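Local coordinates for protein putative pyrroline carboxylate reductase (Streptococcus pyogenes, PDB 2AHR) that probably catalyses the NAD(P)H-dependent reduction of 1-pyrroline-5-carboxylate to L-proline, the last step of proline biosynthesis, at residues G7-G12 with V64-K69. Numbering follows the deposited sequence.
Sequences GIIGVG and VILGIK. With NAP (NADP nicotinamide-adenine-dinucleotide phosphate), chain S.
Ile9 and Ile65 join two neighbouring parallel strands of the Rossmann sheet: Ile9 N donates to Ile65 O (3.0 Å), while Ile65 N donates to Gly7 O (2.8 Å). Gly67 N, just past the end of strand 63-66, continues the ladder to Ile9 O at 2.8 Å, tilted 26° from the carbonyl plane. On one face Ile8 and Ile65 lie side by side, CG1 of Ile8 4.2 Å from CB of Ile65. On the other, with CG1 of Ile9 anti to its carbonyl carbon (chi1 -63°), CD1 of Ile9 crosses obliquely to Val64 CG1 at 4.0 Å; Ile9 CB meets Leu66 CD2. Leu57 and Phe82 cover Ile9 and Val64; Phe73 covers Leu66 and Ile68. Beyond the strands two glycines bring the backbones into direct contact, the CA-H of Gly67 pointing at Gly10 O (CA to O 3.2 Å). Gly10 CA and Ile68 CG2 both border the adenine, the methyl 3.5 Å from N3A of NADP. One water accepts from Gly12 N and donates to Gly67 O and to phosphate oxygen O2N of NADP, while Ile68 O takes a hydrogen bond from ribose O3D. The glycine-rich turn thus meets the pyrophosphate partly through water, Gly12 standing at the N-cap of helix 13-22, whose dipole would favour the phosphate charge.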
ATOM      1  N   GLY E   7       9.162   0.535  52.309  1.00 51.51           N
ATOM      2  CA  GLY E   7      10.312   1.013  51.569  1.00 51.55           C
ATOM      3  C   GLY E   7      10.119   0.853  50.074  1.00 51.81           C
ATOM      4  O   GLY E   7       9.588  -0.159  49.617  1.00 51.96           O
ATOM      5  N   ILE E   8      10.562   1.852  49.314  1.00 51.78           N
ATOM      6  CA  ILE E   8      10.471   1.814  47.857  1.00 51.39           C
ATOM      7  C   ILE E   8      11.870   1.828  47.248  1.00 51.24           C
ATOM      8  O   ILE E   8      12.647   2.762  47.461  1.00 50.86           O
ATOM      9  CB  ILE E   8       9.614   2.989  47.284  1.00 51.38           C
ATOM     10  CG1 ILE E   8       8.198   2.995  47.872  1.00 51.25           C
ATOM     11  CG2 ILE E   8       9.506   2.885  45.764  1.00 50.80           C
ATOM     12  CD1 ILE E   8       8.005   3.918  49.062  1.00 51.69           C
ATOM     13  N   ILE E   9      12.182   0.780  46.490  1.00 51.33           N
ATOM     14  CA  ILE E   9      13.464   0.677  45.810  1.00 51.40           C
ATOM     15  C   ILE E   9      13.303   1.083  44.344  1.00 51.66           C
ATOM     16  O   ILE E   9      12.570   0.438  43.581  1.00 51.47           O
ATOM     17  CB  ILE E   9      14.067  -0.748  45.937  1.00 51.76           C
ATOM     18  CG1 ILE E   9      14.350  -1.087  47.411  1.00 51.36           C
ATOM     19  CG2 ILE E   9      15.336  -0.878  45.094  1.00 51.53           C
ATOM     20  CD1 ILE E   9      14.688  -2.551  47.660  1.00 52.57           C
ATOM     21  N   GLY E  10      14.002   2.152  43.963  1.00 51.35           N
ATOM     22  CA  GLY E  10      13.834   2.770  42.652  1.00 51.45           C
ATOM     23  C   GLY E  10      12.606   3.660  42.607  1.00 51.31           C
ATOM     24  O   GLY E  10      11.477   3.186  42.740  1.00 51.87           O
ATOM     25  N   VAL E  11      12.825   4.958  42.434  1.00 51.24           N
ATOM     26  CA  VAL E  11      11.732   5.929  42.418  1.00 50.39           C
ATOM     27  C   VAL E  11      11.840   6.815  41.187  1.00 50.24           C
ATOM     28  O   VAL E  11      12.496   7.863  41.185  1.00 49.77           O
ATOM     29  CB  VAL E  11      11.671   6.775  43.721  1.00 50.24           C
ATOM     30  CG1 VAL E  11      10.487   7.736  43.693  1.00 49.38           C
ATOM     31  CG2 VAL E  11      11.580   5.873  44.939  1.00 49.61           C
ATOM     32  N   GLY E  12      11.203   6.357  40.120  1.00 50.35           N
ATOM     33  CA  GLY E  12      11.110   7.138  38.898  1.00 50.36           C
ATOM     34  C   GLY E  12       9.718   7.724  38.796  1.00 50.41           C
ATOM     35  O   GLY E  12       9.052   7.946  39.806  1.00 49.88           O
ATOM     36  N   VAL E  64       8.191  -4.187  50.990  1.00 46.95           N
ATOM     37  CA  VAL E  64       8.963  -3.510  49.944  1.00 46.04           C
ATOM     38  C   VAL E  64       8.119  -3.307  48.677  1.00 45.78           C
ATOM     39  O   VAL E  64       7.332  -4.181  48.282  1.00 45.01           O
ATOM     40  CB  VAL E  64      10.246  -4.303  49.609  1.00 45.84           C
ATOM     41  CG1 VAL E  64      10.899  -3.807  48.318  1.00 45.59           C
ATOM     42  CG2 VAL E  64      11.228  -4.235  50.780  1.00 46.00           C
ATOM     43  N   ILE E  65       8.298  -2.151  48.045  1.00 45.00           N
ATOM     44  CA  ILE E  65       7.720  -1.898  46.739  1.00 44.24           C
ATOM     45  C   ILE E  65       8.859  -1.647  45.755  1.00 44.12           C
ATOM     46  O   ILE E  65       9.732  -0.810  45.995  1.00 43.73           O
ATOM     47  CB  ILE E  65       6.691  -0.723  46.777  1.00 44.18           C
ATOM     48  CG1 ILE E  65       5.457  -1.125  47.598  1.00 44.09           C
ATOM     49  CG2 ILE E  65       6.271  -0.304  45.375  1.00 43.68           C
ATOM     50  CD1 ILE E  65       4.505   0.022  47.902  1.00 44.37           C
ATOM     51  N   LEU E  66       8.848  -2.391  44.653  1.00 43.87           N
ATOM     52  CA  LEU E  66       9.849  -2.236  43.613  1.00 44.30           C
ATOM     53  C   LEU E  66       9.424  -1.285  42.487  1.00 44.71           C
ATOM     54  O   LEU E  66       8.492  -1.575  41.730  1.00 44.93           O
ATOM     55  CB  LEU E  66      10.222  -3.606  43.030  1.00 43.86           C
ATOM     56  CG  LEU E  66      10.914  -4.599  43.968  1.00 44.55           C
ATOM     57  CD1 LEU E  66      11.000  -5.986  43.304  1.00 43.62           C
ATOM     58  CD2 LEU E  66      12.302  -4.095  44.352  1.00 45.45           C
ATOM     59  N   GLY E  67      10.150  -0.178  42.355  1.00 45.17           N
ATOM     60  CA  GLY E  67       9.914   0.788  41.284  1.00 45.65           C
ATOM     61  C   GLY E  67      10.944   0.829  40.158  1.00 46.17           C
ATOM     62  O   GLY E  67      10.891   1.712  39.289  1.00 45.33           O
ATOM     63  N   ILE E  68      11.874  -0.131  40.162  1.00 46.77           N
ATOM     64  CA  ILE E  68      12.900  -0.233  39.109  1.00 47.48           C
ATOM     65  C   ILE E  68      12.305  -0.813  37.824  1.00 47.96           C
ATOM     66  O   ILE E  68      11.249  -1.467  37.866  1.00 47.47           O
ATOM     67  CB  ILE E  68      14.105  -1.106  39.565  1.00 48.17           C
ATOM     68  CG1 ILE E  68      13.622  -2.431  40.190  1.00 47.84           C
ATOM     69  CG2 ILE E  68      15.000  -0.321  40.543  1.00 47.60           C
ATOM     70  CD1 ILE E  68      14.685  -3.529  40.222  1.00 50.30           C
ATOM     71  N   LYS E  69      12.962  -0.572  36.686  1.00 48.17           N
ATOM     72  CA  LYS E  69      12.490  -1.150  35.429  1.00 49.08           C
ATOM     73  C   LYS E  69      12.808  -2.648  35.323  1.00 49.17           C
ATOM     74  O   LYS E  69      13.772  -3.119  35.931  1.00 48.92           O
ATOM     75  CB  LYS E  69      12.951  -0.336  34.203  1.00 49.39           C
ATOM     76  CG  LYS E  69      14.405  -0.445  33.795  1.00 51.76           C
ATOM     77  CD  LYS E  69      14.713   0.646  32.759  1.00 55.45           C
ATOM     78  CE  LYS E  69      15.900   0.290  31.866  1.00 57.53           C
ATOM     79  NZ  LYS E  69      17.213   0.362  32.568  1.00 59.55           N
TER
HETATM   80  PA  NAP S1504      11.800   5.306  34.962  1.00 71.82           P
HETATM   81  O1A NAP S1504      12.938   5.198  34.008  1.00 70.64           O
HETATM   82  O2A NAP S1504      11.147   6.641  34.843  1.00 71.30           O
HETATM   83  O5B NAP S1504      12.242   5.020  36.492  1.00 71.91           O
HETATM   84  C5B NAP S1504      13.195   4.042  36.839  1.00 74.73           C
HETATM   85  C4B NAP S1504      14.005   4.584  38.014  1.00 76.90           C
HETATM   86  O4B NAP S1504      14.792   3.575  38.624  1.00 77.46           O
HETATM   87  C3B NAP S1504      14.944   5.705  37.571  1.00 77.49           C
HETATM   88  O3B NAP S1504      14.605   6.871  38.290  1.00 77.05           O
HETATM   89  C2B NAP S1504      16.346   5.219  37.906  1.00 78.55           C
HETATM   90  O2B NAP S1504      17.175   6.185  38.531  1.00 80.39           O
HETATM   91  C1B NAP S1504      16.064   4.128  38.931  1.00 78.30           C
HETATM   92  N9A NAP S1504      17.176   3.150  39.001  1.00 78.43           N
HETATM   93  C8A NAP S1504      18.058   2.799  38.003  1.00 78.32           C
HETATM   94  N7A NAP S1504      18.928   1.886  38.500  1.00 78.70           N
HETATM   95  C5A NAP S1504      18.621   1.650  39.801  1.00 78.29           C
HETATM   96  C6A NAP S1504      19.197   0.827  40.770  1.00 78.02           C
HETATM   97  N6A NAP S1504      20.496   0.550  40.665  1.00 78.66           N
HETATM   98  N1A NAP S1504      18.645   0.804  42.036  1.00 77.76           N
HETATM   99  C2A NAP S1504      17.557   1.601  42.348  1.00 77.27           C
HETATM  100  N3A NAP S1504      17.005   2.421  41.385  1.00 76.85           N
HETATM  101  C4A NAP S1504      17.525   2.445  40.130  1.00 77.94           C
HETATM  102  O3  NAP S1504      10.767   4.082  34.708  1.00 69.77           O
HETATM  103  PN  NAP S1504       9.189   4.133  35.078  1.00 68.69           P
HETATM  104  O1N NAP S1504       8.472   4.617  33.863  1.00 69.47           O
HETATM  105  O2N NAP S1504       8.952   4.820  36.376  1.00 67.83           O
HETATM  106  O5D NAP S1504       8.865   2.560  35.253  1.00 66.01           O
HETATM  107  C5D NAP S1504       9.190   1.865  36.436  1.00 62.62           C
HETATM  108  C4D NAP S1504       8.363   0.585  36.534  1.00 60.42           C
HETATM  109  O4D NAP S1504       6.975   0.857  36.487  1.00 58.44           O
HETATM  110  C3D NAP S1504       8.668  -0.366  35.381  1.00 59.85           C
HETATM  111  O3D NAP S1504       8.908  -1.637  35.935  1.00 60.11           O
HETATM  112  C2D NAP S1504       7.424  -0.386  34.502  1.00 58.23           C
HETATM  113  O2D NAP S1504       7.228  -1.684  33.951  1.00 55.05           O
HETATM  114  C1D NAP S1504       6.327   0.074  35.485  1.00 57.31           C
HETATM  115  N1N NAP S1504       5.212   0.878  34.918  1.00 55.30           N
HETATM  116  C2N NAP S1504       5.434   2.119  34.354  1.00 53.27           C
HETATM  117  C3N NAP S1504       4.364   2.869  33.857  1.00 51.06           C
HETATM  118  C7N NAP S1504       4.560   4.269  33.353  1.00 49.66           C
HETATM  119  O7N NAP S1504       3.405   4.964  32.942  1.00 49.98           O
HETATM  120  N7N NAP S1504       5.781   4.818  33.311  1.00 47.53           N
HETATM  121  C4N NAP S1504       3.063   2.356  33.939  1.00 51.37           C
HETATM  122  C5N NAP S1504       2.841   1.114  34.516  1.00 50.58           C
HETATM  123  C6N NAP S1504       3.930   0.388  35.004  1.00 54.38           C
HETATM  124  P2B NAP S1504      17.891   7.414  37.759  1.00 81.61           P
HETATM  125  O1X NAP S1504      18.864   8.064  38.728  1.00 81.45           O
HETATM  126  O2X NAP S1504      18.659   6.884  36.569  1.00 81.93           O
HETATM  127  O3X NAP S1504      16.857   8.430  37.301  1.00 80.71           O
HETATM  128  O   HOH W   1       9.553   4.286  39.084  1.00 49.72           O